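Local coordinates for SusD superfamily protein (Bacteroides fragilis, PDB 3L22), which probably binds glycans at the outer membrane of Bacteroides fragilis, as other SusD-family proteins do, and carries zinc ions at several sites in the crystal, at residues 406-409 with 414-417; 23-28 with 96-101; 354-359 with 363-368; 310-313 with 319-322; 219-224 with 335-340. One frame throughout, in Å; residues are numbered along the deposited sequence. Where two conformers were deposited one is given.

Contact 1: residues 406-409 with 414-417; sequences FIKV and TINV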
# COMPACT_ATOMS: atom_id res chain seq x y z
N PHE A 406 3.97 -13.17 11.74
CA PHE A 406 4.83 -12.02 11.89
C PHE A 406 5.88 -12.42 12.91
O PHE A 406 5.54 -12.61 14.10
CB PHE A 406 4.04 -10.82 12.41
CG PHE A 406 3.04 -10.28 11.43
CD1 PHE A 406 1.73 -10.76 11.41
CD2 PHE A 406 3.40 -9.30 10.54
CE1 PHE A 406 0.80 -10.21 10.51
CE2 PHE A 406 2.50 -8.78 9.63
CZ PHE A 406 1.19 -9.24 9.62
N ILE A 407 7.11 -12.58 12.46
CA ILE A 407 8.22 -13.04 13.30
C ILE A 407 9.34 -12.03 13.31
O ILE A 407 9.96 -11.74 12.26
CB ILE A 407 8.76 -14.43 12.84
CG1 ILE A 407 7.62 -15.45 12.86
CG2 ILE A 407 9.98 -14.89 13.74
CD1 ILE A 407 8.01 -16.90 12.42
N LYS A 408 9.57 -11.44 14.48
CA LYS A 408 10.59 -10.41 14.61
C LYS A 408 11.55 -10.78 15.76
O LYS A 408 11.23 -10.57 16.93
CB LYS A 408 9.95 -9.02 14.80
CG LYS A 408 8.66 -8.82 13.99
CD LYS A 408 8.08 -7.42 14.16
CE LYS A 408 6.68 -7.30 13.52
NZ LYS A 408 6.18 -5.91 13.42
N VAL A 409 12.71 -11.30 15.41
CA VAL A 409 13.67 -11.83 16.37
C VAL A 409 14.56 -10.66 16.76
O VAL A 409 15.34 -10.17 15.96
CB VAL A 409 14.51 -13.00 15.83
CG1 VAL A 409 15.62 -13.39 16.87
CG2 VAL A 409 13.62 -14.22 15.45
N THR A 414 11.39 -11.84 21.13
CA THR A 414 10.92 -12.17 19.79
C THR A 414 9.41 -12.01 19.72
O THR A 414 8.70 -12.54 20.55
CB THR A 414 11.33 -13.61 19.42
OG1 THR A 414 12.74 -13.63 19.26
CG2 THR A 414 10.69 -14.10 18.09
N ILE A 415 8.96 -11.24 18.73
CA ILE A 415 7.58 -11.13 18.36
C ILE A 415 7.25 -12.27 17.42
O ILE A 415 7.96 -12.51 16.45
CB ILE A 415 7.32 -9.77 17.70
CG1 ILE A 415 7.57 -8.65 18.72
CG2 ILE A 415 5.87 -9.65 17.18
CD1 ILE A 415 7.82 -7.29 18.08
N ASN A 416 6.19 -13.01 17.74
CA ASN A 416 5.77 -14.16 16.93
C ASN A 416 4.26 -14.27 17.01
O ASN A 416 3.71 -14.83 17.98
CB ASN A 416 6.47 -15.46 17.41
CG ASN A 416 6.21 -16.66 16.47
OD1 ASN A 416 5.41 -16.58 15.56
ND2 ASN A 416 6.88 -17.76 16.72
N VAL A 417 3.59 -13.70 16.01
CA VAL A 417 2.13 -13.58 16.03
C VAL A 417 1.60 -14.20 14.76
O VAL A 417 2.02 -13.86 13.64
CB VAL A 417 1.69 -12.10 16.15
CG1 VAL A 417 0.14 -11.98 16.26
CG2 VAL A 417 2.34 -11.47 17.37
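The ring of Phe406 meets the 414-417 strand at its edge: Val417 O lies near the ring plane, 3.8 Å from Phe406 CD1. Val417 O also accepts from Phe406 N, at 2.8 Å. The amide of Asn416 lies beside Ile407, and the two side chains point the same way. Asn416 OD1 is 3.7 Å from Ile407 CG1 and also takes a weak hydrogen bond from His405.

The two strands form an antiparallel beta hairpin. Phe406 with Val417 and Lys408 with Ile415 are the hydrogen-bonded pairs. The second pair is joined by Lys408 N to Ile415 O, 2.8 Å and fairly straight at 166°, and by the return bond from Ile415 N. Ile407 with Asn416 and Val409 with Thr414 are the non-hydrogen-bonded pairs.

Each face has its own character. On one, Ile407, Val409, Thr414 and Asn416 are largely exposed, and Val409 CG2 rests 3.9 Å from Thr414 CG2. On the other, the extended chain of Lys408 passes Ile415, and Lys408 CD is 3.9 Å from Ile415 CD1. Lys408 NZ then reaches the carbonyl oxygens of Tyr70 and Gly53.

That second face turns inward. Phe406 packs on Ile399 and Met400 of helix 395-401 and meets the ring of Tyr424. Met72 lies against Phe406, Lys408 and Ile415, so the hairpin lies on the loop residues Asn71 and Met72, just after helix 67-70.

Contact 2: residues 23-28 with 96-101; sequences ATLNGL and NTFLQS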
# COMPACT_ATOMS: atom_id res chain seq x y z
N ALA A 23 -12.06 20.00 -8.64
CA ALA A 23 -11.57 20.39 -7.34
C ALA A 23 -11.99 19.36 -6.29
O ALA A 23 -11.21 19.01 -5.41
CB ALA A 23 -12.10 21.83 -6.93
N THR A 24 -13.23 18.90 -6.38
CA THR A 24 -13.73 17.91 -5.44
C THR A 24 -13.06 16.59 -5.68
O THR A 24 -12.69 15.91 -4.73
CB THR A 24 -15.25 17.78 -5.50
OG1 THR A 24 -15.81 19.08 -5.38
CG2 THR A 24 -15.79 16.91 -4.37
N LEU A 25 -12.83 16.24 -6.94
CA LEU A 25 -12.12 14.99 -7.27
C LEU A 25 -10.71 14.99 -6.69
O LEU A 25 -10.28 14.02 -6.03
CB LEU A 25 -12.04 14.77 -8.79
CG LEU A 25 -11.25 13.58 -9.33
CD1 LEU A 25 -11.74 12.33 -8.74
CD2 LEU A 25 -11.34 13.51 -10.84
N ASN A 26 -9.98 16.09 -6.89
CA ASN A 26 -8.67 16.22 -6.23
C ASN A 26 -8.74 16.14 -4.73
O ASN A 26 -7.81 15.64 -4.12
CB ASN A 26 -7.91 17.46 -6.71
CG ASN A 26 -7.39 17.27 -8.15
OD1 ASN A 26 -6.81 16.20 -8.51
ND2 ASN A 26 -7.63 18.27 -9.00
N GLY A 27 -9.83 16.58 -4.14
CA GLY A 27 -10.04 16.40 -2.69
C GLY A 27 -10.13 14.92 -2.29
O GLY A 27 -9.79 14.58 -1.16
N LEU A 28 -10.59 14.05 -3.19
CA LEU A 28 -10.62 12.60 -2.89
C LEU A 28 -9.21 12.05 -2.75
O LEU A 28 -8.90 11.32 -1.79
CB LEU A 28 -11.41 11.82 -3.97
CG LEU A 28 -12.83 12.33 -4.28
CD1 LEU A 28 -13.54 11.43 -5.33
CD2 LEU A 28 -13.66 12.42 -2.98
N ASN A 96 -18.48 8.60 -1.93
CA ASN A 96 -19.91 8.27 -2.05
C ASN A 96 -20.71 9.55 -2.41
O ASN A 96 -21.56 9.53 -3.31
CB ASN A 96 -20.46 7.69 -0.74
CG ASN A 96 -19.78 6.36 -0.34
OD1 ASN A 96 -19.09 5.77 -1.13
ND2 ASN A 96 -19.97 5.92 0.92
N THR A 97 -20.39 10.65 -1.72
CA THR A 97 -21.00 11.95 -1.96
C THR A 97 -20.65 12.54 -3.31
O THR A 97 -21.53 13.00 -4.02
CB THR A 97 -20.65 12.92 -0.84
OG1 THR A 97 -20.94 12.25 0.38
CG2 THR A 97 -21.47 14.24 -0.95
N PHE A 98 -19.37 12.50 -3.67
CA PHE A 98 -18.94 12.91 -4.99
C PHE A 98 -19.72 12.18 -6.07
O PHE A 98 -20.24 12.83 -6.97
CB PHE A 98 -17.44 12.66 -5.18
CG PHE A 98 -16.93 12.96 -6.57
CD1 PHE A 98 -16.56 14.24 -6.93
CD2 PHE A 98 -16.72 11.94 -7.49
CE1 PHE A 98 -16.07 14.53 -8.19
CE2 PHE A 98 -16.21 12.20 -8.75
CZ PHE A 98 -15.89 13.50 -9.11
N LEU A 99 -19.81 10.84 -5.99
CA LEU A 99 -20.52 10.08 -7.02
C LEU A 99 -21.99 10.47 -7.10
O LEU A 99 -22.53 10.54 -8.19
CB LEU A 99 -20.40 8.56 -6.82
CG LEU A 99 -19.00 7.95 -6.99
CD1 LEU A 99 -18.98 6.49 -6.48
CD2 LEU A 99 -18.53 8.05 -8.44
N GLN A 100 -22.64 10.73 -5.98
CA GLN A 100 -24.03 11.12 -6.03
C GLN A 100 -24.19 12.52 -6.61
O GLN A 100 -25.10 12.74 -7.41
CB GLN A 100 -24.65 11.07 -4.64
CG GLN A 100 -26.12 11.48 -4.61
CD GLN A 100 -26.73 11.13 -3.27
OE1 GLN A 100 -27.07 9.96 -3.01
NE2 GLN A 100 -26.77 12.11 -2.37
N SER A 101 -23.34 13.46 -6.23
CA SER A 101 -23.39 14.80 -6.82
C SER A 101 -23.09 14.78 -8.31
O SER A 101 -23.75 15.46 -9.08
CB SER A 101 -22.40 15.73 -6.11
OG SER A 101 -22.78 15.84 -4.75
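Phe98 sets its CG opposite the backbone N (chi1 175°), which carries the ring from helix 79-103 across to helix 18-33. On the facing helix, Leu28 holds its CG anti to its own carbonyl carbon. This brings CD1 over the ring of Phe98.

The contact is built round that one aromatic ring. Leu28 CD1 sits over a face, 4.2 Å from the centroid of the Phe98 ring and 26° off the normal, a CH-pi contact. The two side chains meet at about a right angle. Thr24 approaches differently. Thr24 CG2, its methyl, lies at the edge, near the ring plane, 3.8 Å from Phe98 CD1. Thr24 OG1 is engaged by its own helix, through a hydrogen bond with Arg20 O. Leu25 touches the far end of the ring, with Leu25 CB 4.1 Å from Phe98 CZ. The contact is therefore apolar, with three residues of one helix gathered round a single ring of the other.

Ala120 of helix 113-131 packs against both Leu28 and Phe98, and Glu119 of that helix touches Leu25. Glu119 and His197 bind a zinc ion; a zinc lies about 5 Å from the Leu25 side chain, probably this one. Asn26 hydrogen-bonds His197 through OD1. The contact lies beside the metal site.

The two segments run nearly antiparallel, at 157°, with their axes 10.6 Å apart. The pair belongs to the N-terminal helical part of a SusD-family protein, whose sequence families fall in the TPR clan; here helix 79-103 packs on helix 18-33 through Phe98.

Contact 3: residues 354-359 with 363-368; sequences QVRGRS and ATDPLN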
# COMPACT_ATOMS: atom_id res chain seq x y z
N GLN A 354 14.70 -9.54 -14.14
CA GLN A 354 14.61 -8.14 -14.53
C GLN A 354 14.79 -7.21 -13.35
O GLN A 354 15.54 -6.23 -13.43
CB GLN A 354 13.27 -7.77 -15.16
CG GLN A 354 13.03 -8.29 -16.52
CD GLN A 354 11.73 -7.75 -17.10
OE1 GLN A 354 11.54 -6.53 -17.24
NE2 GLN A 354 10.83 -8.66 -17.45
N VAL A 355 14.10 -7.51 -12.26
CA VAL A 355 14.14 -6.62 -11.11
C VAL A 355 15.49 -6.71 -10.40
O VAL A 355 16.11 -5.68 -10.16
CB VAL A 355 12.98 -6.87 -10.14
CG1 VAL A 355 13.12 -6.00 -8.86
CG2 VAL A 355 11.62 -6.60 -10.87
N ARG A 356 15.95 -7.93 -10.11
CA ARG A 356 17.21 -8.07 -9.37
C ARG A 356 18.38 -7.54 -10.19
O ARG A 356 19.26 -6.87 -9.66
CB ARG A 356 17.45 -9.53 -8.97
CG ARG A 356 18.72 -9.77 -8.14
CD ARG A 356 18.82 -11.20 -7.61
NE ARG A 356 20.04 -11.40 -6.82
CZ ARG A 356 20.20 -11.09 -5.54
NH1 ARG A 356 19.21 -10.59 -4.82
NH2 ARG A 356 21.36 -11.30 -4.94
N GLY A 357 18.40 -7.85 -11.49
CA GLY A 357 19.44 -7.37 -12.40
C GLY A 357 19.54 -5.86 -12.54
O GLY A 357 20.60 -5.34 -12.88
N ARG A 358 18.45 -5.15 -12.28
CA ARG A 358 18.52 -3.70 -12.25
C ARG A 358 19.47 -3.19 -11.15
O ARG A 358 20.18 -2.19 -11.36
CB ARG A 358 17.14 -3.08 -12.20
CG ARG A 358 17.12 -1.53 -12.31
CD ARG A 358 17.04 -0.84 -10.99
NE ARG A 358 15.81 -1.09 -10.23
CZ ARG A 358 14.70 -0.35 -10.28
NH1 ARG A 358 14.59 0.69 -11.10
NH2 ARG A 358 13.67 -0.67 -9.49
N SER A 359 19.52 -3.91 -10.01
CA SER A 359 20.31 -3.48 -8.86
C SER A 359 21.59 -4.30 -8.57
O SER A 359 22.49 -3.79 -7.90
CB SER A 359 19.41 -3.48 -7.62
OG SER A 359 18.39 -2.50 -7.73
N ALA A 363 26.64 -11.27 -13.38
CA ALA A 363 27.94 -11.94 -13.53
C ALA A 363 28.63 -12.26 -12.21
O ALA A 363 29.35 -13.24 -12.14
CB ALA A 363 28.89 -11.10 -14.43
N THR A 364 28.42 -11.46 -11.17
CA THR A 364 29.02 -11.74 -9.85
C THR A 364 27.98 -12.02 -8.73
O THR A 364 28.30 -11.94 -7.56
CB THR A 364 29.84 -10.56 -9.45
OG1 THR A 364 28.96 -9.43 -9.39
CG2 THR A 364 30.99 -10.30 -10.50
N ASP A 365 26.75 -12.36 -9.08
CA ASP A 365 25.68 -12.62 -8.09
C ASP A 365 25.83 -14.03 -7.47
O ASP A 365 25.93 -15.02 -8.19
CB ASP A 365 24.34 -12.52 -8.83
CG ASP A 365 23.13 -12.46 -7.91
OD1 ASP A 365 23.22 -12.73 -6.70
OD2 ASP A 365 22.04 -12.11 -8.44
N PRO A 366 25.81 -14.13 -6.15
CA PRO A 366 25.81 -15.45 -5.52
C PRO A 366 24.53 -16.28 -5.70
O PRO A 366 24.56 -17.47 -5.44
CB PRO A 366 26.05 -15.14 -4.04
CG PRO A 366 25.81 -13.78 -3.86
CD PRO A 366 25.92 -13.06 -5.15
N LEU A 367 23.43 -15.66 -6.11
CA LEU A 367 22.17 -16.37 -6.37
C LEU A 367 22.13 -16.75 -7.85
O LEU A 367 22.23 -15.89 -8.72
CB LEU A 367 20.99 -15.45 -6.04
CG LEU A 367 19.56 -15.98 -6.18
CD1 LEU A 367 19.32 -17.09 -5.15
CD2 LEU A 367 18.58 -14.81 -6.01
N ASN A 368 22.02 -18.04 -8.14
CA ASN A 368 21.84 -18.49 -9.50
C ASN A 368 20.34 -18.67 -9.81
O ASN A 368 19.77 -19.74 -9.59
CB ASN A 368 22.63 -19.76 -9.77
CG ASN A 368 22.72 -20.08 -11.25
OD1 ASN A 368 21.84 -19.67 -12.05
ND2 ASN A 368 23.77 -20.81 -11.63
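Arg356 and Asp365 face each other from opposite directions and form a side-on, two-pronged salt bridge. It ties helix 345-359 to the loop that leads on to helix 374-388. Asp365 also forms an Asx turn within that loop.

The arginine chain is extended from CG to NE, with CG opposite the backbone N (chi1 -178°). It reaches straight out from the helix and presents one edge of its guanidinium group. Arg356 NE bonds Asp365 OD2 at 2.7 Å, using the syn lone pair of that oxygen. Arg356 NH2 bonds Asp365 OD1 at 2.9 Å. The guanidinium and carboxylate planes are only 27° apart, so the groups meet nearly coplanar. Two bonds to two oxygens resist rotation of either group.

Leu367 takes a different place. Leu367 CD2 lies over one face of the guanidinium group, 3.8 Å from Arg356 NE and toward the rim. The charged group is thus held at its edge and covered in part on a face.

Other partners complete the setting. Arg356 NH1 makes a salt bridge with Glu384 of helix 374-388, and NH2 also bonds Asp290 O. Asp290 is a zinc ligand in a structure of this protein, and a zinc ion lies about 5 Å from the side chain of Leu367.

The Asx turn fixes the carboxylate from the loop side. Leu367 N, 3.0 Å from Asp365 OD1, comes from above the carboxylate plane, on the face opposite to that used by Arg356 NH2.

Contact 4: residues 310-313 with 319-322; sequences MKFT and LQWV. With EDO (1,2-ethanediol), chain Y.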
# COMPACT_ATOMS: atom_id res chain seq x y z
N MSE A 310 17.69 5.22 4.08
CA MSE A 310 17.90 6.53 3.42
C MSE A 310 16.97 6.80 2.25
O MSE A 310 17.26 7.64 1.40
CB MSE A 310 19.35 6.70 2.98
CG MSE A 310 20.36 6.36 4.09
SE MSE A 310 20.26 7.63 5.55
CE MSE A 310 20.97 9.21 4.61
N LYS A 311 15.81 6.13 2.19
CA LYS A 311 14.83 6.50 1.15
C LYS A 311 14.18 7.86 1.39
O LYS A 311 14.20 8.74 0.54
CB LYS A 311 13.74 5.44 0.97
CG LYS A 311 14.23 4.17 0.25
CD LYS A 311 13.18 3.08 0.13
CE LYS A 311 13.76 1.83 -0.59
NZ LYS A 311 12.67 0.85 -0.95
N PHE A 312 13.57 8.02 2.56
CA PHE A 312 12.80 9.21 2.88
C PHE A 312 13.48 9.92 4.02
O PHE A 312 13.24 9.58 5.18
CB PHE A 312 11.38 8.80 3.31
CG PHE A 312 10.67 7.99 2.27
CD1 PHE A 312 10.09 8.63 1.18
CD2 PHE A 312 10.56 6.62 2.38
CE1 PHE A 312 9.42 7.90 0.19
CE2 PHE A 312 9.91 5.88 1.41
CZ PHE A 312 9.34 6.52 0.30
N THR A 313 14.36 10.86 3.70
CA THR A 313 15.06 11.59 4.73
C THR A 313 14.91 13.11 4.68
O THR A 313 15.56 13.80 5.48
CB THR A 313 16.54 11.19 4.77
OG1 THR A 313 17.13 11.48 3.50
CG2 THR A 313 16.68 9.68 5.09
N LEU A 319 8.60 16.96 1.27
CA LEU A 319 8.03 17.02 -0.08
C LEU A 319 8.13 15.71 -0.85
O LEU A 319 7.60 15.60 -1.95
CB LEU A 319 8.66 18.13 -0.90
CG LEU A 319 8.26 19.55 -0.51
CD1 LEU A 319 9.20 20.58 -1.11
CD2 LEU A 319 6.79 19.79 -0.95
N GLN A 320 8.79 14.70 -0.30
CA GLN A 320 8.92 13.44 -1.03
C GLN A 320 7.56 12.78 -1.21
O GLN A 320 6.78 12.65 -0.25
CB GLN A 320 9.91 12.50 -0.37
CG GLN A 320 11.35 13.03 -0.47
CD GLN A 320 12.35 12.30 0.47
OE1 GLN A 320 12.25 12.34 1.71
NE2 GLN A 320 13.36 11.68 -0.14
N TRP A 321 7.27 12.38 -2.44
CA TRP A 321 6.03 11.66 -2.75
C TRP A 321 6.02 10.25 -2.16
O TRP A 321 7.08 9.63 -1.98
CB TRP A 321 5.87 11.56 -4.26
CG TRP A 321 5.59 12.86 -4.98
CD1 TRP A 321 5.82 14.14 -4.54
CD2 TRP A 321 5.12 12.98 -6.31
NE1 TRP A 321 5.46 15.05 -5.49
CE2 TRP A 321 5.03 14.36 -6.60
CE3 TRP A 321 4.74 12.06 -7.30
CZ2 TRP A 321 4.61 14.84 -7.85
CZ3 TRP A 321 4.32 12.55 -8.54
CH2 TRP A 321 4.24 13.92 -8.79
N VAL A 322 4.83 9.77 -1.79
CA VAL A 322 4.62 8.45 -1.27
C VAL A 322 4.29 7.56 -2.47
O VAL A 322 3.26 7.75 -3.12
CB VAL A 322 3.50 8.45 -0.22
CG1 VAL A 322 3.22 7.01 0.35
CG2 VAL A 322 3.89 9.46 0.90
C1 EDO Y . 18.82 7.82 -1.85
O1 EDO Y . 20.24 7.89 -1.54
C2 EDO Y . 18.06 9.15 -2.04
O2 EDO Y . 16.82 9.16 -1.30
O HOH W 1 15.87 11.43 1.43
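Gln320 reaches across a loop to the backbone of 311-313. The two segments belong to the irregular connection from helix 297-302 into strand 322-326 of the SusD-family region.

The packed part centres on Phe312. Trp321 O lies at the edge of its ring, 3.6 Å from Phe312 CE1, and Gln320 CB is near the same plane. The amide of Gln320 is turned 68° from the ring, and Gln320 OE1 comes 3.4 Å from Phe312 CA. Tyr240 meets the Phe312 ring edge-to-face, and Leu267 of helix 267-271 touches the Phe312 side chain.

The polar side is held less directly across the two segments. Gln320 NE2 makes a weak, bent bond to Lys311 O (3.1 Å, 122°). Its stronger partner is Tyr240 O, while OE1 accepts from Asp314 N. These outside partners help fix the amide. Lys311 itself leads away to a salt bridge with Glu392 and a bond to Ile390 O. Near the Met310 and Lys311 carbonyls, away from the lysine NZ, a 1,2-ethanediol molecule, probably from the crystallisation liquor, donates through O2 to Met310 O, the carbonyl of a selenomethionine.

One water bridges the two segments: it accepts from Thr313 N at 2.8 Å and from Gln320 NE2 at 3.0 Å.

Contact 5: residues 219-224 with 335-340; sequences KAITAG and AECYAN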
# COMPACT_ATOMS: atom_id res chain seq x y z
N LYS A 219 -6.13 -14.74 -12.72
CA LYS A 219 -6.82 -13.46 -12.84
C LYS A 219 -5.87 -12.32 -12.46
O LYS A 219 -5.93 -11.24 -13.07
CB LYS A 219 -8.12 -13.43 -12.02
CG LYS A 219 -9.17 -14.43 -12.52
CD LYS A 219 -10.37 -14.54 -11.55
CE LYS A 219 -11.36 -15.62 -11.99
NZ LYS A 219 -10.87 -17.01 -11.54
N ALA A 220 -4.97 -12.56 -11.51
CA ALA A 220 -3.95 -11.56 -11.13
C ALA A 220 -3.01 -11.27 -12.31
O ALA A 220 -2.71 -10.13 -12.59
CB ALA A 220 -3.17 -12.05 -9.92
N ILE A 221 -2.56 -12.33 -12.97
CA ILE A 221 -1.70 -12.21 -14.16
C ILE A 221 -2.34 -11.44 -15.27
O ILE A 221 -1.70 -10.56 -15.85
CB ILE A 221 -1.26 -13.60 -14.68
CG1 ILE A 221 -0.27 -14.22 -13.68
CG2 ILE A 221 -0.65 -13.52 -16.10
CD1 ILE A 221 -0.07 -15.79 -13.84
N THR A 222 -3.60 -11.74 -15.58
CA THR A 222 -4.31 -10.99 -16.60
C THR A 222 -4.33 -9.48 -16.29
O THR A 222 -4.02 -8.67 -17.17
CB THR A 222 -5.75 -11.51 -16.77
OG1 THR A 222 -5.71 -12.90 -17.09
CG2 THR A 222 -6.49 -10.73 -17.90
N ALA A 223 -4.66 -9.11 -15.05
CA ALA A 223 -4.64 -7.71 -14.64
C ALA A 223 -3.26 -7.10 -14.78
O ALA A 223 -3.11 -6.04 -15.38
CB ALA A 223 -5.11 -7.54 -13.16
N GLY A 224 -2.25 -7.74 -14.19
CA GLY A 224 -0.92 -7.16 -14.16
C GLY A 224 -0.23 -7.08 -15.51
O GLY A 224 0.57 -6.18 -15.72
N ALA A 335 5.93 -12.24 -10.97
CA ALA A 335 6.83 -13.37 -10.67
C ALA A 335 6.17 -14.29 -9.65
O ALA A 335 6.17 -15.50 -9.85
CB ALA A 335 8.16 -12.87 -10.12
N GLU A 336 5.58 -13.72 -8.57
CA GLU A 336 4.94 -14.54 -7.54
C GLU A 336 3.77 -15.31 -8.15
O GLU A 336 3.61 -16.50 -7.88
CB GLU A 336 4.52 -13.71 -6.31
CG GLU A 336 3.71 -14.50 -5.28
CD GLU A 336 3.39 -13.69 -4.04
OE1 GLU A 336 3.76 -12.49 -4.01
OE2 GLU A 336 2.73 -14.25 -3.11
N CYS A 337 2.95 -14.65 -8.95
CA CYS A 337 1.81 -15.32 -9.59
C CYS A 337 2.25 -16.50 -10.45
O CYS A 337 1.71 -17.61 -10.34
CB CYS A 337 1.02 -14.36 -10.46
SG CYS A 337 0.27 -13.05 -9.50
N TYR A 338 3.26 -16.28 -11.28
CA TYR A 338 3.73 -17.35 -12.18
C TYR A 338 4.40 -18.49 -11.41
O TYR A 338 4.25 -19.64 -11.80
CB TYR A 338 4.67 -16.79 -13.28
CG TYR A 338 3.98 -16.22 -14.50
CD1 TYR A 338 3.47 -17.05 -15.49
CD2 TYR A 338 3.83 -14.85 -14.66
CE1 TYR A 338 2.83 -16.53 -16.64
CE2 TYR A 338 3.20 -14.31 -15.77
CZ TYR A 338 2.69 -15.16 -16.76
OH TYR A 338 2.06 -14.64 -17.86
N ALA A 339 5.08 -18.19 -10.29
CA ALA A 339 5.67 -19.24 -9.45
C ALA A 339 4.59 -20.14 -8.82
O ALA A 339 4.90 -21.26 -8.41
CB ALA A 339 6.57 -18.65 -8.38
N ASN A 340 3.36 -19.62 -8.69
CA ASN A 340 2.23 -20.39 -8.15
C ASN A 340 1.43 -21.11 -9.23
O ASN A 340 0.41 -21.68 -8.93
CB ASN A 340 1.30 -19.48 -7.35
CG ASN A 340 1.80 -19.23 -5.97
OD1 ASN A 340 1.72 -20.10 -5.13
ND2 ASN A 340 2.29 -18.04 -5.71
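Ile221 lies over a face of the Tyr338 ring. Ile221 CD1 is 3.9 Å from the centroid of the Tyr338 ring and only 1° off the normal, a well-centred CH-pi contact. The isoleucine stands roughly perpendicular to the tyrosine side chain. The other branch, Ile221 CG2, leans toward the phenol end and comes 3.4 Å from Tyr338 OH. Ile221 also packs tightly on Cys337: Ile221 CG1 to Cys337 CB is 3.5 Å, closer than usual for two carbons. Next to this, Ala220 CB touches Cys337 SG at 3.6 Å.

The torsions explain how one isoleucine serves two residues. With CG1 opposite the carbonyl carbon (chi1 -70°), the longer branch runs past Cys337 to the ring. CG2 is left to face the hydroxyl. Cys337 turns SG the other way, to Ala220.

The next shell holds the tyrosine. Tyr338 OH is hydrogen-bonded to Glu225 OE2 at the end of helix 217-225, which ties the ring to the same helix that supplies Ile221. Thr347, Ala348 and Leu351 of helix 345-359 also touch the Tyr338 side chain. Met212 of helix 200-213 packs on Cys337. Just after helix 327-339, Asn340 ND2 donates back to Glu336 O at 3.0 Å.

The two helical segments run roughly antiparallel, at 147°, with axes 9.5 Å apart. Helix 217-225 packs on helix 327-339, with helix 200-213 and helix 345-359 close by. Helix 374-388 touches the latter part of 327-339 through Ile381.

Along the chain contact 2 comes first. Contact 5 then joins 219-224 to 335-340, and contact 4 falls between those two segments. Contacts 3 and 1 follow. Contact 2 lies in the N-terminal helical part; contacts 1, 3 and 4 lie in the C-terminal SusD region. Contacts 1 and 2 have centres about 41 Å apart, on opposite sides of the chain's centre. The centres of contacts 2 and 3 are about 45 Å apart. Those of contacts 3 and 5 are about 21 Å apart, on the successive helices 345-359 and 327-339. No two contacts touch. Contact 5 thus joins the middle of the chain to the SusD region, while contacts 1, 3 and 4 hold local turns and loops there.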